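Long-range contacts in peptide methionine sulfoxide reductase MsrA (Corynebacterium diphtheriae, PDB 4D7L), which reduces the S epimer of methionine sulfoxide in oxidised proteins back to methionine, using a mycothiol redox relay: residues G71-E77 and T114-E118; L79-T83 and L131-A135. One frame throughout, in Å; residues are numbered along the deposited sequence. Where two conformers were deposited one is given.

How the interactions relate
Strand 64-69 leads into the first half of interaction 1, where the chain turns at residues 71-72 into helix 73-81; the last turn of that helix and the residues just after it, 79-83, form the first half of interaction 2. The chain then lays down strand 86-94 and returns through strand 114-121, whose residues 114-118 close the loop of interaction 1. Helix 128-137 follows, and its residues 131-135 close the longer loop of interaction 2. Since the segments alternate along the chain, the two closures cross. Helix 73-81 is common to both: its start is fixed to a central strand, its end to the neighbouring helix.

Interaction 1 (G71-E77 and T114-E118); sequences GCYWGAE and TEIVE
G71 meets E115 through two waters. One accepts the glycine N-H and donates to E115 O; the other donates to both G71 O and E115 O. Glycine suits the spot because a CB at these backbone angles would collide with the preceding carbonyl oxygen. C72, the predicted active-site residue, is seen in a disulfide with C226; it holds the N-cap position with its side chain directed away from the strand, while its CA lies 3.6 Å from E115 OE1. Y73 makes the broadest contact of its segment. Its backbone N gives a hydrogen bond to E115 OE1 (3.1 Å, 162° at the hydrogen), met nearly along the C-O axis. The first torsion (chi1 51°) sets CG between the backbone N and the carbonyl carbon, folding the ring back over the glutamate: OE1 sits 3.7 Å above one ring face, offset toward the rim, and Y73 CD2 touches E115 CB at 3.5 Å. A cacodylate ion, probably from crystallisation, lies beside the same carboxylate. One turn on, the small A76 admits V117 CG2 to 3.6 Å from its CB. E77 lays its CG 4.1 Å from V117 CG1 and sends its carboxylate on to T89 and the backbone N of Q216. Helix 73-77 thus runs at 18° to strand 114-118, their axes 8.1 Å apart, over a strand flanked in the sheet by 64-69 and 86-94.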
loop_
_atom_site.group_PDB
_atom_site.type_symbol
_atom_site.label_atom_id
_atom_site.label_comp_id
_atom_site.label_asym_id
_atom_site.label_seq_id
_atom_site.Cartn_x
_atom_site.Cartn_y
_atom_site.Cartn_z
ATOM N N GLY A 71 -3.843 2.987 3.403
ATOM C CA GLY A 71 -3.598 4.215 4.142
ATOM C C GLY A 71 -2.126 4.372 4.483
ATOM O O GLY A 71 -1.278 3.881 3.744
ATOM N N CYS A 72 -1.828 5.067 5.583
ATOM C CA CYS A 72 -0.437 5.339 5.978
ATOM C C CYS A 72 0.425 4.094 5.846
ATOM O O CYS A 72 0.216 3.101 6.556
ATOM C CB CYS A 72 -0.376 5.854 7.415
ATOM S SG CYS A 72 1.329 5.941 8.061
ATOM N N TYR A 73 1.363 4.107 4.894
ATOM C CA TYR A 73 2.095 2.854 4.666
ATOM C C TYR A 73 3.066 2.428 5.796
ATOM O O TYR A 73 3.539 1.305 5.788
ATOM C CB TYR A 73 2.826 2.792 3.313
ATOM C CG TYR A 73 3.743 3.926 2.898
ATOM C CD1 TYR A 73 4.610 4.521 3.807
ATOM C CD2 TYR A 73 3.948 4.178 1.541
ATOM C CE1 TYR A 73 5.512 5.498 3.403
ATOM C CE2 TYR A 73 4.866 5.122 1.117
ATOM C CZ TYR A 73 5.652 5.777 2.053
ATOM O OH TYR A 73 6.583 6.706 1.627
ATOM N N TRP A 74 3.432 3.314 6.726
ATOM C CA TRP A 74 4.324 2.893 7.805
ATOM C C TRP A 74 3.666 1.800 8.645
ATOM O O TRP A 74 4.269 0.769 8.924
ATOM C CB TRP A 74 4.668 4.051 8.724
ATOM C CG TRP A 74 5.439 5.159 8.099
ATOM C CD1 TRP A 74 6.192 5.128 6.948
ATOM C CD2 TRP A 74 5.516 6.483 8.605
ATOM N NE1 TRP A 74 6.747 6.381 6.720
ATOM C CE2 TRP A 74 6.344 7.225 7.730
ATOM C CE3 TRP A 74 4.971 7.120 9.731
ATOM C CZ2 TRP A 74 6.644 8.565 7.954
ATOM C CZ3 TRP A 74 5.266 8.464 9.953
ATOM C CH2 TRP A 74 6.095 9.170 9.067
ATOM N N GLY A 75 2.426 2.045 9.049
ATOM C CA GLY A 75 1.700 1.088 9.869
ATOM C C GLY A 75 1.349 -0.134 9.055
ATOM O O GLY A 75 1.382 -1.254 9.547
ATOM N N ALA A 76 0.987 0.091 7.800
ATOM C CA ALA A 76 0.640 -1.007 6.927
ATOM C C ALA A 76 1.838 -1.919 6.688
ATOM O O ALA A 76 1.683 -3.129 6.649
ATOM C CB ALA A 76 0.102 -0.467 5.596
ATOM N N GLU A 77 3.035 -1.352 6.527
ATOM C CA GLU A 77 4.189 -2.217 6.248
ATOM C C GLU A 77 4.474 -3.131 7.436
ATOM O O GLU A 77 4.800 -4.311 7.265
ATOM C CB GLU A 77 5.462 -1.416 5.917
ATOM C CG GLU A 77 6.471 -2.323 5.132
ATOM C CD GLU A 77 7.934 -1.856 5.156
ATOM O OE1 GLU A 77 8.235 -0.730 5.622
ATOM O OE2 GLU A 77 8.799 -2.632 4.692
ATOM N N THR A 114 -1.037 6.062 -4.917
ATOM C CA THR A 114 -1.443 5.839 -3.538
ATOM C C THR A 114 -0.283 5.167 -2.807
ATOM O O THR A 114 0.604 4.564 -3.425
ATOM C CB THR A 114 -2.737 5.007 -3.427
ATOM O OG1 THR A 114 -3.288 5.159 -2.111
ATOM C CG2 THR A 114 -2.477 3.521 -3.710
ATOM N N GLU A 115 -0.280 5.311 -1.487
ATOM C CA GLU A 115 0.763 4.739 -0.644
ATOM C C GLU A 115 0.570 3.234 -0.582
ATOM O O GLU A 115 -0.480 2.755 -0.146
ATOM C CB GLU A 115 0.743 5.354 0.757
ATOM C CG GLU A 115 1.199 6.818 0.742
ATOM C CD GLU A 115 1.454 7.393 2.135
ATOM O OE1 GLU A 115 1.326 6.659 3.147
ATOM O OE2 GLU A 115 1.765 8.604 2.201
ATOM N N ILE A 116 1.598 2.515 -1.012
ATOM C CA ILE A 116 1.524 1.074 -1.246
ATOM C C ILE A 116 2.569 0.320 -0.460
ATOM O O ILE A 116 3.716 0.771 -0.354
ATOM C CB ILE A 116 1.722 0.755 -2.750
ATOM C CG1 ILE A 116 0.506 1.244 -3.548
ATOM C CG2 ILE A 116 2.001 -0.753 -2.998
ATOM C CD1 ILE A 116 -0.787 0.437 -3.258
ATOM N N VAL A 117 2.165 -0.835 0.070
ATOM C CA VAL A 117 3.084 -1.826 0.594
ATOM C C VAL A 117 3.253 -2.943 -0.420
ATOM O O VAL A 117 2.267 -3.564 -0.837
ATOM C CB VAL A 117 2.582 -2.451 1.910
ATOM C CG1 VAL A 117 3.621 -3.479 2.458
ATOM C CG2 VAL A 117 2.298 -1.382 2.952
ATOM N N GLU A 118 4.494 -3.152 -0.843
ATOM C CA GLU A 118 4.875 -4.316 -1.629
ATOM C C GLU A 118 4.987 -5.494 -0.660
ATOM O O GLU A 118 5.784 -5.448 0.267
ATOM C CB GLU A 118 6.210 -4.075 -2.330
ATOM C CG GLU A 118 6.777 -5.332 -3.029
ATOM C CD GLU A 118 8.200 -5.150 -3.531
ATOM O OE1 GLU A 118 8.961 -4.329 -2.959
ATOM O OE2 GLU A 118 8.566 -5.846 -4.501
HETATM O O HOH W 1 -3.133 3.598 0.741
HETATM O O HOH W 2 -0.855 1.523 2.463
#

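Interaction 2 (L79-T83 and L131-A135); sequences LFWET and LVVKA
Two helices lying on the same face of the central sheet meet here: the end of helix 73-81 offers L79, F80 and, just beyond it, T83 to L131, K134 and A135 of helix 128-137. F80 is the apolar wedge. L131 CD2 comes to its ring edge, 4.1 Å from CE1, and A135 CB reaches the same rim 4.0 Å from CZ; alanine, with only a methyl for a side chain, lets F80 CZ approach the second helix. L79 CD2 lies over one face of that ring, offset toward the rim.

K134 runs past F80 and T83 in the opposite sense. Its CG stands anti to the backbone N, which launches the chain toward the first helix, and bends at chi3 (-113°) and chi4 (-86°) then carry the amine round T83, with K134 CE 3.3 Å from T83 OG1. The long methylenes suit this partly exposed edge, since they pack while the charged end reaches water: NZ gives a weak bond to a water that itself donates to L79 O. That carbonyl, near the end of its helix, also receives the T83 hydroxyl, OG1 to O 2.8 Å, the donor tilted 22° from the carbonyl plane. Threonine suits the place because its hydroxyl bonds this one carbonyl of the last turn while its methyl, T83 CG2, packs 3.7 Å from K134 CE.

Beneath, F80 and A135 both touch I68, and L131 touches I66. Paired helices over one sheet face, each linking two parallel strands in a beta-alpha-beta crossover, are the signature of the ferredoxin-like core of MsrA.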
loop_
_atom_site.group_PDB
_atom_site.type_symbol
_atom_site.label_atom_id
_atom_site.label_comp_id
_atom_site.label_asym_id
_atom_site.label_seq_id
_atom_site.Cartn_x
_atom_site.Cartn_y
_atom_site.Cartn_z
ATOM N N LEU A 79 2.369 -4.196 9.703
ATOM C CA LEU A 79 1.317 -5.218 9.731
ATOM C C LEU A 79 1.693 -6.414 8.873
ATOM O O LEU A 79 1.556 -7.583 9.276
ATOM C CB LEU A 79 -0.003 -4.621 9.220
ATOM C CG LEU A 79 -1.158 -5.620 9.121
ATOM C CD1 LEU A 79 -1.695 -5.907 10.532
ATOM C CD2 LEU A 79 -2.235 -5.106 8.190
ATOM N N PHE A 80 2.189 -6.127 7.679
ATOM C CA PHE A 80 2.498 -7.232 6.780
ATOM C C PHE A 80 3.845 -7.901 7.038
ATOM O O PHE A 80 3.922 -9.132 6.930
ATOM C CB PHE A 80 2.382 -6.760 5.320
ATOM C CG PHE A 80 0.955 -6.624 4.881
ATOM C CD1 PHE A 80 0.189 -7.768 4.677
ATOM C CD2 PHE A 80 0.356 -5.375 4.747
ATOM C CE1 PHE A 80 -1.156 -7.674 4.323
ATOM C CE2 PHE A 80 -0.996 -5.263 4.372
ATOM C CZ PHE A 80 -1.752 -6.414 4.170
ATOM N N TRP A 81 4.895 -7.171 7.434
ATOM C CA TRP A 81 6.157 -7.900 7.656
ATOM C C TRP A 81 6.038 -8.790 8.886
ATOM O O TRP A 81 6.791 -9.750 9.035
ATOM C CB TRP A 81 7.416 -6.986 7.757
ATOM C CG TRP A 81 7.678 -6.261 9.059
ATOM C CD1 TRP A 81 7.929 -6.809 10.299
ATOM C CD2 TRP A 81 7.857 -4.849 9.204
ATOM N NE1 TRP A 81 8.174 -5.799 11.224
ATOM C CE2 TRP A 81 8.146 -4.591 10.568
ATOM C CE3 TRP A 81 7.780 -3.767 8.305
ATOM C CZ2 TRP A 81 8.343 -3.290 11.062
ATOM C CZ3 TRP A 81 7.968 -2.470 8.795
ATOM C CH2 TRP A 81 8.262 -2.244 10.160
ATOM N N GLU A 82 5.085 -8.488 9.760
ATOM C CA GLU A 82 4.852 -9.340 10.932
ATOM C C GLU A 82 3.907 -10.504 10.653
ATOM O O GLU A 82 3.641 -11.317 11.531
ATOM C CB GLU A 82 4.317 -8.492 12.091
ATOM C CG GLU A 82 5.430 -7.567 12.642
ATOM C CD GLU A 82 5.010 -6.720 13.835
ATOM O OE1 GLU A 82 3.792 -6.644 14.129
ATOM O OE2 GLU A 82 5.917 -6.109 14.454
ATOM N N THR A 83 3.429 -10.613 9.423
ATOM C CA THR A 83 2.524 -11.709 9.076
ATOM C C THR A 83 3.260 -12.983 8.698
ATOM O O THR A 83 4.117 -12.946 7.828
ATOM C CB THR A 83 1.631 -11.306 7.901
ATOM O OG1 THR A 83 0.873 -10.157 8.277
ATOM C CG2 THR A 83 0.686 -12.449 7.536
ATOM N N LEU A 131 -4.121 -12.775 2.374
ATOM C CA LEU A 131 -3.538 -11.438 2.438
ATOM C C LEU A 131 -4.574 -10.384 2.043
ATOM O O LEU A 131 -4.591 -9.284 2.603
ATOM C CB LEU A 131 -2.287 -11.350 1.536
ATOM C CG LEU A 131 -1.090 -12.183 2.047
ATOM C CD1 LEU A 131 0.023 -12.185 1.029
ATOM C CD2 LEU A 131 -0.576 -11.590 3.366
ATOM N N VAL A 132 -5.431 -10.702 1.075
ATOM C CA VAL A 132 -6.507 -9.756 0.742
ATOM C C VAL A 132 -7.435 -9.560 1.937
ATOM O O VAL A 132 -7.806 -8.428 2.283
ATOM C CB VAL A 132 -7.328 -10.213 -0.508
ATOM C CG1 VAL A 132 -8.562 -9.329 -0.701
ATOM C CG2 VAL A 132 -6.454 -10.177 -1.774
ATOM N N VAL A 133 -7.792 -10.657 2.592
ATOM C CA VAL A 133 -8.674 -10.581 3.765
ATOM C C VAL A 133 -8.004 -9.769 4.874
ATOM O O VAL A 133 -8.640 -8.912 5.513
ATOM C CB VAL A 133 -9.046 -11.994 4.287
ATOM C CG1 VAL A 133 -9.672 -11.920 5.683
ATOM C CG2 VAL A 133 -9.990 -12.694 3.305
ATOM N N LYS A 134 -6.711 -10.006 5.083
ATOM C CA LYS A 134 -5.992 -9.275 6.122
ATOM C C LYS A 134 -6.007 -7.773 5.843
ATOM O O LYS A 134 -6.238 -6.973 6.741
ATOM C CB LYS A 134 -4.548 -9.751 6.239
ATOM C CG LYS A 134 -3.878 -9.217 7.498
ATOM C CD LYS A 134 -2.480 -9.756 7.635
ATOM C CE LYS A 134 -2.357 -10.681 8.819
ATOM N NZ LYS A 134 -2.060 -9.929 10.070
ATOM N N ALA A 135 -5.767 -7.397 4.594
ATOM C CA ALA A 135 -5.852 -5.985 4.208
ATOM C C ALA A 135 -7.249 -5.407 4.451
ATOM O O ALA A 135 -7.388 -4.312 5.005
ATOM C CB ALA A 135 -5.481 -5.813 2.774
HETATM O O HOH W 3 0.378 -8.721 11.604
#